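Mannitol dehydrogenase (Helicobacter pylori, PDB 3TWO) probably catalyses the NADP(H)-dependent, zinc-assisted interconversion of cinnamyl alcohols and the corresponding aldehydes, as a medium-chain alcohol dehydrogenase. Local coordinates at residues V32-L37 with N141-V146; E126-M129 with N135-V138; E202-A207 with E233-I238. All coordinates share one frame; numbering follows the deposited sequence.

Overall arrangement
Contacts 1 and 2 belong together, and contact 3 stands apart. The first two lie in the GroES-like region, with centres 12 Å apart. Residues 126-138, which hold contact 2, fall within the chain segment that contact 1 spans. One strand of each, 31-40 and 135-139, lies side by side in the same sheet. Probable backbone hydrogen bonds join them, with I34 N to I136 O and V32 N to V138 O both at 2.8 Å. Contact 3 lies across the chain's centre, in the nucleotide-binding region, 36 and 39 Å from contacts 1 and 2 between centres. There the side chain of F206 is about 5 Å from bound NADPH. The side chain of I136 is about 13 Å from a zinc ion.

Contact 1 (V32-L37 with N141-V146); sequences VLIDIL and NYVISV
V143 meets V32 and I34 through methyl groups alone. The shortest approach is V32 CG2 to V143 CG2, at 3.7 Å, where the two valine side chains pass at a slant. I34, two residues on, meets V143 tip to tip. Its CD1 lies 4.2 Å from V143 CG1 and equally far from V143 CG2, so one methyl faces both branches of the valine. The first torsion of V143 (176°) sets CG1 opposite the backbone N and leaves CG2 pointing at V32.

No hydrogen bond links the two segments. The backbones stay well apart, with 8.5 Å between the CA atoms of V32 and V143. They are not paired as strands, and the contact is a buried apolar one between separate parts of a curled sheet in the GroES-like domain.

The backbone of V32 to D35 is bonded to other strands. L33 and D35 pair with strand 65-73, while V32 and I34 pair with strand 135-139. Side chains close in from several strands: V86 touches both I34 and V143, I70 and V73 lie against V32, and V138 of strand 135-139 packs on V143.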
loop_
_atom_site.group_PDB
_atom_site.type_symbol
_atom_site.label_atom_id
_atom_site.label_comp_id
_atom_site.label_asym_id
_atom_site.label_seq_id
_atom_site.Cartn_x
_atom_site.Cartn_y
_atom_site.Cartn_z
ATOM N N VAL B 32 -37.231 -11.351 2.958
ATOM C CA VAL B 32 -37.572 -12.244 4.065
ATOM C C VAL B 32 -37.541 -11.469 5.383
ATOM O O VAL B 32 -36.768 -10.520 5.543
ATOM C CB VAL B 32 -36.574 -13.431 4.172
ATOM C CG1 VAL B 32 -36.569 -14.186 2.853
ATOM C CG2 VAL B 32 -35.128 -12.949 4.546
ATOM N N LEU B 33 -38.419 -11.875 6.291
ATOM C CA LEU B 33 -38.539 -11.341 7.655
ATOM C C LEU B 33 -37.850 -12.342 8.559
ATOM O O LEU B 33 -38.233 -13.513 8.611
ATOM C CB LEU B 33 -40.030 -11.263 8.050
ATOM C CG LEU B 33 -40.411 -10.978 9.499
ATOM C CD1 LEU B 33 -39.659 -9.792 9.997
ATOM C CD2 LEU B 33 -41.978 -10.794 9.658
ATOM N N ILE B 34 -36.831 -11.882 9.263
ATOM C CA ILE B 34 -36.021 -12.708 10.110
ATOM C C ILE B 34 -36.271 -12.306 11.533
ATOM O O ILE B 34 -36.192 -11.114 11.873
ATOM C CB ILE B 34 -34.538 -12.495 9.758
ATOM C CG1 ILE B 34 -34.247 -13.026 8.325
ATOM C CG2 ILE B 34 -33.649 -13.103 10.860
ATOM C CD1 ILE B 34 -32.878 -12.604 7.711
ATOM N N ASP B 35 -36.593 -13.285 12.369
ATOM C CA ASP B 35 -36.576 -13.110 13.814
ATOM C C ASP B 35 -35.134 -13.266 14.285
ATOM O O ASP B 35 -34.531 -14.308 14.053
ATOM C CB ASP B 35 -37.402 -14.200 14.528
ATOM C CG ASP B 35 -38.780 -13.728 14.904
ATOM O OD1 ASP B 35 -39.345 -12.849 14.219
ATOM O OD2 ASP B 35 -39.318 -14.256 15.909
ATOM N N ILE B 36 -34.623 -12.268 14.982
ATOM C CA ILE B 36 -33.215 -12.237 15.385
ATOM C C ILE B 36 -33.004 -12.949 16.732
ATOM O O ILE B 36 -33.650 -12.614 17.731
ATOM C CB ILE B 36 -32.712 -10.809 15.451
ATOM C CG1 ILE B 36 -32.719 -10.185 14.047
ATOM C CG2 ILE B 36 -31.290 -10.738 16.058
ATOM C CD1 ILE B 36 -32.264 -8.713 14.029
ATOM N N LEU B 37 -32.126 -13.951 16.747
ATOM C CA LEU B 37 -31.867 -14.753 17.962
ATOM C C LEU B 37 -30.594 -14.240 18.653
ATOM O O LEU B 37 -30.574 -14.023 19.885
ATOM C CB LEU B 37 -31.799 -16.279 17.643
ATOM C CG LEU B 37 -33.031 -17.044 17.059
ATOM C CD1 LEU B 37 -32.937 -18.529 17.412
ATOM C CD2 LEU B 37 -34.293 -16.583 17.597
ATOM N N ASN B 141 -31.246 -11.957 -1.505
ATOM C CA ASN B 141 -29.875 -12.078 -2.076
ATOM C C ASN B 141 -28.756 -11.611 -1.169
ATOM O O ASN B 141 -27.604 -11.653 -1.563
ATOM C CB ASN B 141 -29.783 -11.389 -3.431
ATOM C CG ASN B 141 -30.800 -11.959 -4.391
ATOM O OD1 ASN B 141 -30.587 -13.011 -4.975
ATOM N ND2 ASN B 141 -31.974 -11.308 -4.479
ATOM N N TYR B 142 -29.138 -11.137 0.028
ATOM C CA TYR B 142 -28.228 -10.606 1.061
ATOM C C TYR B 142 -28.367 -11.409 2.358
ATOM O O TYR B 142 -27.914 -10.981 3.426
ATOM C CB TYR B 142 -28.533 -9.101 1.285
ATOM C CG TYR B 142 -28.338 -8.384 -0.004
ATOM C CD1 TYR B 142 -29.378 -8.329 -0.966
ATOM C CD2 TYR B 142 -27.072 -7.873 -0.354
ATOM C CE1 TYR B 142 -29.185 -7.745 -2.203
ATOM C CE2 TYR B 142 -26.889 -7.244 -1.642
ATOM C CZ TYR B 142 -27.951 -7.189 -2.527
ATOM O OH TYR B 142 -27.818 -6.574 -3.756
ATOM N N VAL B 143 -28.972 -12.586 2.266
ATOM C CA VAL B 143 -29.171 -13.431 3.446
ATOM C C VAL B 143 -28.248 -14.676 3.385
ATOM O O VAL B 143 -28.172 -15.369 2.357
ATOM C CB VAL B 143 -30.675 -13.820 3.582
ATOM C CG1 VAL B 143 -30.889 -14.785 4.768
ATOM C CG2 VAL B 143 -31.543 -12.543 3.738
ATOM N N ILE B 144 -27.561 -14.989 4.469
ATOM C CA ILE B 144 -26.635 -16.115 4.445
ATOM C C ILE B 144 -27.364 -17.355 4.979
ATOM O O ILE B 144 -28.039 -17.268 6.008
ATOM C CB ILE B 144 -25.372 -15.772 5.333
ATOM C CG1 ILE B 144 -24.768 -14.403 4.859
ATOM C CG2 ILE B 144 -24.379 -16.994 5.456
ATOM C CD1 ILE B 144 -24.525 -14.305 3.333
ATOM N N SER B 145 -27.202 -18.501 4.321
ATOM C CA SER B 145 -27.813 -19.725 4.787
ATOM C C SER B 145 -26.936 -20.399 5.866
ATOM O O SER B 145 -25.719 -20.469 5.733
ATOM C CB SER B 145 -27.971 -20.659 3.610
ATOM O OG SER B 145 -28.224 -21.906 4.105
ATOM N N VAL B 146 -27.546 -20.842 6.959
ATOM C CA VAL B 146 -26.758 -21.373 8.092
ATOM C C VAL B 146 -27.275 -22.770 8.432
ATOM O O VAL B 146 -28.509 -22.969 8.506
ATOM C CB VAL B 146 -26.895 -20.486 9.337
ATOM C CG1 VAL B 146 -26.305 -21.182 10.580
ATOM C CG2 VAL B 146 -26.234 -19.100 9.089
#

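Contact 2 (E126-M129 with N135-V138); sequences EPHM and NIVV
H128 and I136 both send their side chains out in extended form, and this lets them meet across a wide backbone gap. The first torsion of H128 (-158°) puts the ring opposite its own backbone N. In I136, chi1 (-165°) and chi2 (172°) stretch the chain from CB through CG1 to CD1. Both side chains leave their backbones at an angle to the other segment, and it is their ends that close the distance.

CD1 of I136 arrives at the edge of the imidazole, in the plane of the ring. The two side chains cross at about a right angle. The contact is therefore methyl to ring edge, with no stacking. The carbonyl O of V137 also lies at the ring edge, near its plane.

M129 takes part with its backbone. Its O lies 4.1 Å from I136 CD1, while its side chain turns away. That oxygen has a polar partner outside the two segments, since R24 NH1 donates a hydrogen bond to it. No hydrogen bond spans the segments. The nearest CA atoms, those of M129 and I136, are 8.1 Å apart, too far for paired strands. Both segments lie in the GroES-like domain of this alcohol dehydrogenase family. The contact packs the loop after strand 126-127 against strand 135-139, with five residues between the two segments.

Segment 126-129 starts on a weakly bonded strand that pairs with 119-120. Segment 135-138 is a regular strand lying beside 31-40. N135 anchors its start through side-chain bonds to S5 and Q4. R24 of strand 18-24 packs against both H128 and I136, and V3 of strand 3-9 touches N135 and V137.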
loop_
_atom_site.group_PDB
_atom_site.type_symbol
_atom_site.label_atom_id
_atom_site.label_comp_id
_atom_site.label_asym_id
_atom_site.label_seq_id
_atom_site.Cartn_x
_atom_site.Cartn_y
_atom_site.Cartn_z
ATOM N N GLU B 126 -35.131 6.082 3.947
ATOM C CA GLU B 126 -35.291 5.964 5.378
ATOM C C GLU B 126 -33.992 5.395 6.005
ATOM O O GLU B 126 -33.276 4.591 5.380
ATOM C CB GLU B 126 -36.539 5.144 5.772
ATOM C CG GLU B 126 -36.378 3.618 5.689
ATOM C CD GLU B 126 -37.696 2.839 5.849
ATOM O OE1 GLU B 126 -37.613 1.622 6.143
ATOM O OE2 GLU B 126 -38.803 3.420 5.691
ATOM N N PRO B 127 -33.698 5.796 7.248
ATOM C CA PRO B 127 -32.487 5.268 7.899
ATOM C C PRO B 127 -32.602 3.753 8.146
ATOM O O PRO B 127 -33.637 3.321 8.638
ATOM C CB PRO B 127 -32.439 6.047 9.219
ATOM C CG PRO B 127 -33.619 7.016 9.203
ATOM C CD PRO B 127 -34.572 6.535 8.183
ATOM N N HIS B 128 -31.590 2.941 7.776
ATOM C CA HIS B 128 -31.702 1.499 8.051
ATOM C C HIS B 128 -31.313 1.206 9.511
ATOM O O HIS B 128 -30.429 1.868 10.054
ATOM C CB HIS B 128 -30.884 0.593 7.104
ATOM C CG HIS B 128 -31.427 -0.803 7.071
ATOM N ND1 HIS B 128 -32.459 -1.176 6.230
ATOM C CD2 HIS B 128 -31.179 -1.876 7.855
ATOM C CE1 HIS B 128 -32.806 -2.426 6.484
ATOM N NE2 HIS B 128 -32.034 -2.877 7.457
ATOM N N MET B 129 -31.997 0.252 10.136
ATOM C CA MET B 129 -31.790 -0.065 11.558
ATOM C C MET B 129 -31.133 -1.430 11.654
ATOM O O MET B 129 -31.516 -2.342 10.940
ATOM C CB MET B 129 -33.108 -0.117 12.322
ATOM C CG MET B 129 -33.849 1.247 12.426
ATOM S SD MET B 129 -32.839 2.502 13.253
ATOM C CE MET B 129 -32.685 3.745 11.984
ATOM N N ASN B 135 -36.106 -8.158 15.053
ATOM C CA ASN B 135 -36.324 -8.681 13.718
ATOM C C ASN B 135 -35.662 -7.770 12.704
ATOM O O ASN B 135 -35.220 -6.674 13.070
ATOM C CB ASN B 135 -37.854 -8.851 13.431
ATOM C CG ASN B 135 -38.606 -7.533 13.418
ATOM O OD1 ASN B 135 -38.105 -6.512 12.933
ATOM N ND2 ASN B 135 -39.857 -7.548 13.918
ATOM N N ILE B 136 -35.630 -8.207 11.445
ATOM C CA ILE B 136 -35.043 -7.425 10.370
ATOM C C ILE B 136 -35.656 -7.960 9.069
ATOM O O ILE B 136 -36.033 -9.180 8.993
ATOM C CB ILE B 136 -33.483 -7.475 10.358
ATOM C CG1 ILE B 136 -32.917 -6.358 9.474
ATOM C CG2 ILE B 136 -32.942 -8.836 9.913
ATOM C CD1 ILE B 136 -31.433 -6.205 9.542
ATOM N N VAL B 137 -35.827 -7.064 8.088
ATOM C CA VAL B 137 -36.420 -7.422 6.777
ATOM C C VAL B 137 -35.329 -7.249 5.716
ATOM O O VAL B 137 -34.843 -6.137 5.542
ATOM C CB VAL B 137 -37.679 -6.511 6.422
ATOM C CG1 VAL B 137 -38.324 -6.925 5.095
ATOM C CG2 VAL B 137 -38.721 -6.566 7.536
ATOM N N VAL B 138 -34.929 -8.327 5.039
ATOM C CA VAL B 138 -33.787 -8.300 4.137
ATOM C C VAL B 138 -34.124 -8.915 2.770
ATOM O O VAL B 138 -34.753 -9.989 2.720
ATOM C CB VAL B 138 -32.576 -9.062 4.756
ATOM C CG1 VAL B 138 -31.354 -8.932 3.861
ATOM C CG2 VAL B 138 -32.254 -8.539 6.157
#

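Contact 3 (E202-A207 with E233-I238); sequences EVSVFA and EELDFI
L235 lays its CD1 methyl against the rim of the F206 ring. The methyl lies in the ring plane, 4.0 Å from F206 CE1 and 4.1 Å from F206 CZ. The two side chains come from opposite directions. F206 ends a strand of the parallel sheet of the Rossmann-type nucleotide-binding fold. L235 lies just before the corner at D236 that leads into strand 237-238. In the sheet, strand 179-183 lies between the two.

With chi1 at -51°, the CG of L235 lies opposite its carbonyl carbon and brings CD1 to F206, while CD2 lies toward S204. S204 gives a looser touch, with OG 4.4 Å from L235 CD2. No hydrogen bond joins the segments.

Two further aromatic rings meet F206. Y251 meets it edge-to-face, and the ring of Y225 meets it with the planes tilted by about 35°. The side chain of F206 is about 5 Å from bound NADPH, so this contact borders the cofactor pocket. E234 faces elsewhere and forms a salt bridge with K99 of the second subunit.

The carboxylates of E202 and E233, probably both charged, come near without touching: E202 OE2 is 4.8 Å from E233 OE2, and the latter forms a salt bridge with K179 NZ.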
loop_
_atom_site.group_PDB
_atom_site.type_symbol
_atom_site.label_atom_id
_atom_site.label_comp_id
_atom_site.label_asym_id
_atom_site.label_seq_id
_atom_site.Cartn_x
_atom_site.Cartn_y
_atom_site.Cartn_z
ATOM N N GLU B 202 2.084 -20.034 10.496
ATOM C CA GLU B 202 2.783 -19.888 11.733
ATOM C C GLU B 202 2.382 -18.480 12.204
ATOM O O GLU B 202 2.709 -17.497 11.539
ATOM C CB GLU B 202 4.300 -20.018 11.499
ATOM C CG GLU B 202 5.010 -20.150 12.754
ATOM C CD GLU B 202 6.532 -20.416 12.606
ATOM O OE1 GLU B 202 7.048 -21.092 13.512
ATOM O OE2 GLU B 202 7.214 -19.984 11.639
ATOM N N VAL B 203 1.713 -18.391 13.360
ATOM C CA VAL B 203 1.005 -17.168 13.707
ATOM C C VAL B 203 1.639 -16.403 14.852
ATOM O O VAL B 203 1.947 -16.978 15.908
ATOM C CB VAL B 203 -0.472 -17.495 14.029
ATOM C CG1 VAL B 203 -1.283 -16.220 14.363
ATOM C CG2 VAL B 203 -1.072 -18.219 12.823
ATOM N N SER B 204 1.843 -15.105 14.656
ATOM C CA SER B 204 2.337 -14.237 15.732
ATOM C C SER B 204 1.185 -13.268 16.071
ATOM O O SER B 204 0.487 -12.778 15.156
ATOM C CB SER B 204 3.567 -13.432 15.280
ATOM O OG SER B 204 4.677 -14.260 14.937
ATOM N N VAL B 205 1.001 -12.970 17.364
ATOM C CA VAL B 205 -0.029 -12.016 17.742
ATOM C C VAL B 205 0.614 -10.755 18.370
ATOM O O VAL B 205 1.620 -10.836 19.121
ATOM C CB VAL B 205 -1.043 -12.696 18.710
ATOM C CG1 VAL B 205 -1.945 -11.693 19.395
ATOM C CG2 VAL B 205 -1.864 -13.694 17.937
ATOM N N PHE B 206 0.038 -9.599 18.082
ATOM C CA PHE B 206 0.555 -8.353 18.704
ATOM C C PHE B 206 -0.594 -7.776 19.456
ATOM O O PHE B 206 -1.609 -7.474 18.831
ATOM C CB PHE B 206 1.038 -7.335 17.652
ATOM C CG PHE B 206 2.189 -7.847 16.812
ATOM C CD1 PHE B 206 1.961 -8.674 15.715
ATOM C CD2 PHE B 206 3.488 -7.499 17.117
ATOM C CE1 PHE B 206 3.071 -9.145 14.913
ATOM C CE2 PHE B 206 4.584 -7.968 16.361
ATOM C CZ PHE B 206 4.366 -8.792 15.273
ATOM N N ALA B 207 -0.448 -7.653 20.771
ATOM C CA ALA B 207 -1.520 -7.107 21.652
ATOM C C ALA B 207 -0.864 -5.955 22.460
ATOM O O ALA B 207 0.266 -5.580 22.123
ATOM C CB ALA B 207 -2.120 -8.220 22.572
ATOM N N GLU B 233 11.719 -10.937 13.590
ATOM C CA GLU B 233 11.640 -11.888 12.499
ATOM C C GLU B 233 10.916 -11.185 11.363
ATOM O O GLU B 233 10.090 -10.343 11.620
ATOM C CB GLU B 233 10.732 -13.004 13.025
ATOM C CG GLU B 233 10.403 -14.099 12.098
ATOM C CD GLU B 233 9.850 -15.322 12.820
ATOM O OE1 GLU B 233 8.911 -15.255 13.639
ATOM O OE2 GLU B 233 10.348 -16.397 12.507
ATOM N N GLU B 234 11.180 -11.522 10.110
ATOM C CA GLU B 234 10.343 -10.999 9.022
ATOM C C GLU B 234 9.076 -11.836 8.800
ATOM O O GLU B 234 9.150 -13.060 8.726
ATOM C CB GLU B 234 11.160 -10.968 7.741
ATOM C CG GLU B 234 12.367 -10.061 7.828
ATOM C CD GLU B 234 12.948 -9.748 6.454
ATOM O OE1 GLU B 234 12.990 -8.536 6.126
ATOM O OE2 GLU B 234 13.326 -10.682 5.690
ATOM N N LEU B 235 7.925 -11.183 8.657
ATOM C CA LEU B 235 6.688 -11.902 8.434
ATOM C C LEU B 235 6.285 -11.798 6.975
ATOM O O LEU B 235 6.661 -10.856 6.325
ATOM C CB LEU B 235 5.558 -11.360 9.348
ATOM C CG LEU B 235 5.987 -11.287 10.839
ATOM C CD1 LEU B 235 4.827 -10.891 11.780
ATOM C CD2 LEU B 235 6.498 -12.624 11.281
ATOM N N ASP B 236 5.507 -12.757 6.489
ATOM C CA ASP B 236 5.055 -12.747 5.104
ATOM C C ASP B 236 3.746 -11.979 4.945
ATOM O O ASP B 236 3.441 -11.470 3.884
ATOM C CB ASP B 236 4.795 -14.177 4.650
ATOM C CG ASP B 236 6.037 -15.032 4.686
ATOM O OD1 ASP B 236 7.025 -14.709 3.997
ATOM O OD2 ASP B 236 6.009 -16.029 5.399
ATOM N N PHE B 237 2.958 -11.967 6.007
ATOM C CA PHE B 237 1.655 -11.420 5.954
ATOM C C PHE B 237 1.271 -10.914 7.342
ATOM O O PHE B 237 1.514 -11.585 8.358
ATOM C CB PHE B 237 0.653 -12.472 5.425
ATOM C CG PHE B 237 -0.787 -12.055 5.564
ATOM C CD1 PHE B 237 -1.484 -11.559 4.472
ATOM C CD2 PHE B 237 -1.443 -12.145 6.813
ATOM C CE1 PHE B 237 -2.894 -11.143 4.595
ATOM C CE2 PHE B 237 -2.804 -11.744 6.966
ATOM C CZ PHE B 237 -3.524 -11.234 5.826
ATOM N N ILE B 238 0.714 -9.710 7.392
ATOM C CA ILE B 238 0.215 -9.120 8.631
ATOM C C ILE B 238 -1.193 -8.571 8.380
ATOM O O ILE B 238 -1.412 -7.836 7.386
ATOM C CB ILE B 238 1.112 -7.967 9.122
ATOM C CG1 ILE B 238 2.528 -8.479 9.514
ATOM C CG2 ILE B 238 0.491 -7.242 10.331
ATOM C CD1 ILE B 238 3.535 -7.344 9.808
#